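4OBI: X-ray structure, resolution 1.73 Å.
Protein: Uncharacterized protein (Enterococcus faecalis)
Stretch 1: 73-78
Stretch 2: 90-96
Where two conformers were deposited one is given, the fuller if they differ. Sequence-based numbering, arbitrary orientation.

Stretch 1, residues 73-78: WISKPG
Stretch 2 (90-96) FITVEAS

A strand can pack against a neighbouring irregular segment without direct hydrogen bonds, through apolar side chains, a CA-H...O contact and a bridging water, as residues 73-78 and 90-96 illustrate. Stretch 2 is extended from Phe90 to Ala95, the strand having begun earlier in the chain, with phi/psi of -126/121 at Ile91, -122/150 at Thr92, -103/142 at Val93 and -149/162 at Glu94. Stretch 1 has no regular secondary structure. Ile74 is extended (-132/161), Ser75 departs from that form (-152/-12), Lys76 returns to it (-118/148), and Pro77 and Gly78 turn at -58/-36 and -75/-12. The touching parts run 43° apart in direction, in a register set by Pro77 CA and Val93 CA at 4.6 Å.

No direct hydrogen bond joins the two backbones. Their closest approach is a CA-H...O contact, Pro77 CA to Val93 O at 3.3 Å with 143° at the hydrogen, in which a weakly polarised C-H faces a carbonyl oxygen. Proline lacks an amide hydrogen, so its nitrogen cannot donate to the strand. Pro77 O and Val93 O lie 3.5 Å apart, but both are acceptors and cannot bond to each other. Water 1 supplies the missing link: it accepts from Val93 N at 3.0 Å and is placed to donate to Pro77 O at 3.1 Å, though it has more acceptors in reach than protons, so the strand amide is satisfied through solvent.

The side-chain packing centres on Val93, which is buried, points toward stretch 1 and has the largest area covered in the contact. With chi1 at 170° (t), its two methyls reach different neighbours. Val93 CG2 meets Ile74 CD1 at 3.8 Å, while Val93 CG1 lies 4.0 Å from Pro77 CD and 3.6 Å from Ser75 O. Val93 CB is also 3.6 Å from Lys76 O, so the valine packs against main-chain carbonyls as well as hydrocarbon.

Ile74 points toward the strand in a p,t rotamer (chi1 64°, chi2 175°), which extends CD1 to 3.8 Å from Ile91 O as well as to Val93. Ile91, m,t, also points toward stretch 1. The CA-to-CB bond of Pro77 points sideways, and its ring, C-gamma exo, follows the strand onward, with Pro77 CB 4.2 Å from Glu94 CA and Pro77 CG 4.3 Å from Ala95 N. Ser75 (p) and Lys76 (m,m,t,t) direct their CA-to-CB bonds away, and it is their carbonyl oxygens that approach Val93. Glu94 (p,t, chi3 21°) likewise points away. Hydrophobic contact and a water bridge thus replace regular sheet pairing.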

ATOM      1  N   TRP A  73      -0.851   6.883  -6.422  1.00 24.06           N
ATOM      2  CA  TRP A  73      -0.757   7.359  -5.044  1.00 23.49           C
ATOM      3  C   TRP A  73      -2.111   7.593  -4.388  1.00 22.81           C
ATOM      4  O   TRP A  73      -3.053   8.029  -5.040  1.00 24.17           O
ATOM      5  CB  TRP A  73      -0.003   8.692  -4.994  1.00 25.28           C
ATOM      6  CG  TRP A  73       1.395   8.695  -5.544  1.00 26.10           C
ATOM      7  CD1 TRP A  73       1.786   9.149  -6.766  1.00 29.72           C
ATOM      8  CD2 TRP A  73       2.588   8.273  -4.871  1.00 26.18           C
ATOM      9  NE1 TRP A  73       3.155   9.032  -6.903  1.00 30.01           N
ATOM     10  CE2 TRP A  73       3.669   8.499  -5.751  1.00 27.88           C
ATOM     11  CE3 TRP A  73       2.847   7.719  -3.610  1.00 25.13           C
ATOM     12  CZ2 TRP A  73       4.990   8.188  -5.413  1.00 28.36           C
ATOM     13  CZ3 TRP A  73       4.159   7.413  -3.271  1.00 25.98           C
ATOM     14  CH2 TRP A  73       5.215   7.645  -4.173  1.00 28.17           C
ATOM     15  N   ILE A  74      -2.192   7.322  -3.087  1.00 22.29           N
ATOM     16  CA  ILE A  74      -3.300   7.811  -2.260  1.00 21.84           C
ATOM     17  C   ILE A  74      -2.704   8.435  -1.004  1.00 21.95           C
ATOM     18  O   ILE A  74      -1.556   8.163  -0.648  1.00 21.52           O
ATOM     19  CB  ILE A  74      -4.334   6.726  -1.853  1.00 21.16           C
ATOM     20  CG1 ILE A  74      -3.723   5.632  -0.962  1.00 21.04           C
ATOM     21  CG2 ILE A  74      -4.998   6.108  -3.084  1.00 20.85           C
ATOM     22  CD1 ILE A  74      -4.757   4.638  -0.466  1.00 20.73           C
ATOM     23  N   SER A  75      -3.500   9.261  -0.337  1.00 21.94           N
ATOM     24  CA  SER A  75      -3.046   9.959   0.858  1.00 22.09           C
ATOM     25  C   SER A  75      -4.141  10.316   1.866  1.00 22.58           C
ATOM     26  O   SER A  75      -3.817  10.709   2.980  1.00 24.08           O
ATOM     27  CB  SER A  75      -2.306  11.238   0.440  1.00 23.11           C
ATOM     28  OG  SER A  75      -3.192  12.188  -0.146  1.00 23.57           O
ATOM     29  N   LYS A  76      -5.418  10.196   1.485  1.00 22.23           N
ATOM     30  CA  LYS A  76      -6.533  10.661   2.321  1.00 22.86           C
ATOM     31  C   LYS A  76      -7.435   9.501   2.720  1.00 22.21           C
ATOM     32  O   LYS A  76      -7.587   8.554   1.947  1.00 20.80           O
ATOM     33  CB  LYS A  76      -7.372  11.710   1.585  1.00 23.65           C
ATOM     34  CG  LYS A  76      -6.588  12.907   1.062  1.00 24.67           C
ATOM     35  CD  LYS A  76      -5.938  13.697   2.176  1.00 25.42           C
ATOM     36  CE  LYS A  76      -5.186  14.887   1.613  1.00 26.76           C
ATOM     37  NZ  LYS A  76      -4.608  15.732   2.687  1.00 28.26           N
ATOM     38  N   PRO A  77      -8.040   9.576   3.923  1.00 24.00           N
ATOM     39  CA  PRO A  77      -8.857   8.456   4.416  1.00 24.09           C
ATOM     40  C   PRO A  77     -10.033   8.047   3.533  1.00 24.48           C
ATOM     41  O   PRO A  77     -10.347   6.856   3.440  1.00 25.59           O
ATOM     42  CB  PRO A  77      -9.357   8.941   5.774  1.00 25.88           C
ATOM     43  CG  PRO A  77      -8.371   9.962   6.206  1.00 27.64           C
ATOM     44  CD  PRO A  77      -7.850  10.614   4.956  1.00 26.63           C
ATOM     45  N   GLY A  78     -10.676   9.004   2.888  1.00 25.40           N
ATOM     46  CA  GLY A  78     -11.856   8.702   2.076  1.00 26.11           C
ATOM     47  C   GLY A  78     -11.579   8.036   0.739  1.00 24.61           C
ATOM     48  O   GLY A  78     -12.511   7.578   0.070  1.00 24.55           O
ATOM     49  N   PHE A  90      -4.460  -5.140   0.200  1.00 17.47           N
ATOM     50  CA  PHE A  90      -5.191  -3.877   0.264  1.00 17.19           C
ATOM     51  C   PHE A  90      -4.393  -2.848   1.054  1.00 16.80           C
ATOM     52  O   PHE A  90      -3.740  -3.189   2.040  1.00 16.63           O
ATOM     53  CB  PHE A  90      -6.562  -4.075   0.928  1.00 19.11           C
ATOM     54  CG  PHE A  90      -7.437  -5.048   0.203  1.00 20.03           C
ATOM     55  CD1 PHE A  90      -7.346  -6.403   0.465  1.00 20.56           C
ATOM     56  CD2 PHE A  90      -8.320  -4.611  -0.776  1.00 21.17           C
ATOM     57  CE1 PHE A  90      -8.122  -7.306  -0.230  1.00 21.94           C
ATOM     58  CE2 PHE A  90      -9.101  -5.513  -1.474  1.00 22.64           C
ATOM     59  CZ  PHE A  90      -9.006  -6.864  -1.192  1.00 22.25           C
ATOM     60  N   ILE A  91      -4.427  -1.605   0.598  1.00 17.02           N
ATOM     61  CA  ILE A  91      -3.867  -0.495   1.349  1.00 18.03           C
ATOM     62  C   ILE A  91      -4.945   0.563   1.509  1.00 18.75           C
ATOM     63  O   ILE A  91      -5.477   1.063   0.517  1.00 20.03           O
ATOM     64  CB  ILE A  91      -2.669   0.151   0.642  1.00 18.84           C
ATOM     65  CG1 ILE A  91      -1.547  -0.869   0.417  1.00 19.66           C
ATOM     66  CG2 ILE A  91      -2.177   1.350   1.446  1.00 20.31           C
ATOM     67  CD1 ILE A  91      -0.474  -0.378  -0.531  1.00 20.85           C
ATOM     68  N   THR A  92      -5.272   0.876   2.761  1.00 19.17           N
ATOM     69  CA  THR A  92      -6.232   1.942   3.049  0.50 20.80           C
ATOM     70  C   THR A  92      -5.575   2.988   3.933  1.00 21.43           C
ATOM     71  O   THR A  92      -4.653   2.700   4.696  1.00 22.94           O
ATOM     72  CB  THR A  92      -7.535   1.414   3.699  0.50 22.87           C
ATOM     73  OG1 THR A  92      -8.554   2.420   3.633  0.50 23.33           O
ATOM     74  CG2 THR A  92      -7.325   1.020   5.151  0.50 24.15           C
ATOM     75  N   VAL A  93      -6.025   4.228   3.791  1.00 21.07           N
ATOM     76  CA  VAL A  93      -5.552   5.317   4.632  1.00 21.50           C
ATOM     77  C   VAL A  93      -6.632   5.595   5.679  1.00 21.69           C
ATOM     78  O   VAL A  93      -7.834   5.497   5.389  1.00 21.34           O
ATOM     79  CB  VAL A  93      -5.253   6.585   3.795  1.00 22.11           C
ATOM     80  CG1 VAL A  93      -4.988   7.787   4.690  1.00 23.41           C
ATOM     81  CG2 VAL A  93      -4.073   6.335   2.872  1.00 22.06           C
ATOM     82  N   GLU A  94      -6.207   5.907   6.899  1.00 23.01           N
ATOM     83  CA  GLU A  94      -7.142   6.184   7.994  1.00 24.98           C
ATOM     84  C   GLU A  94      -6.540   7.188   8.972  1.00 26.68           C
ATOM     85  O   GLU A  94      -5.332   7.393   8.980  1.00 25.52           O
ATOM     86  CB  GLU A  94      -7.528   4.884   8.712  1.00 25.43           C
ATOM     87  CG  GLU A  94      -6.379   4.204   9.446  1.00 25.94           C
ATOM     88  CD  GLU A  94      -6.752   2.848  10.041  1.00 27.30           C
ATOM     89  OE1 GLU A  94      -7.739   2.209   9.598  1.00 26.26           O
ATOM     90  OE2 GLU A  94      -6.033   2.414  10.967  1.00 27.28           O
ATOM     91  N   ALA A  95      -7.385   7.815   9.790  1.00 30.15           N
ATOM     92  CA  ALA A  95      -6.905   8.762  10.792  1.00 35.13           C
ATOM     93  C   ALA A  95      -6.184   8.025  11.915  1.00 41.02           C
ATOM     94  O   ALA A  95      -6.425   6.841  12.147  1.00 40.80           O
ATOM     95  CB  ALA A  95      -8.055   9.587  11.349  1.00 36.18           C
ATOM     96  N   SER A  96      -5.307   8.737  12.617  1.00 49.73           N
ATOM     97  CA  SER A  96      -4.578   8.169  13.757  1.00 58.56           C
ATOM     98  C   SER A  96      -5.489   7.859  14.963  1.00 65.50           C
ATOM     99  O   SER A  96      -5.003   7.456  16.019  1.00 68.21           O
ATOM    100  CB  SER A  96      -3.430   9.101  14.157  1.00 62.34           C
ATOM    101  OG  SER A  96      -2.517   9.246  13.077  1.00 61.22           O
TER
HETATM  102  O   HOH W   1      -8.085   5.317   1.935  1.00 29.62           O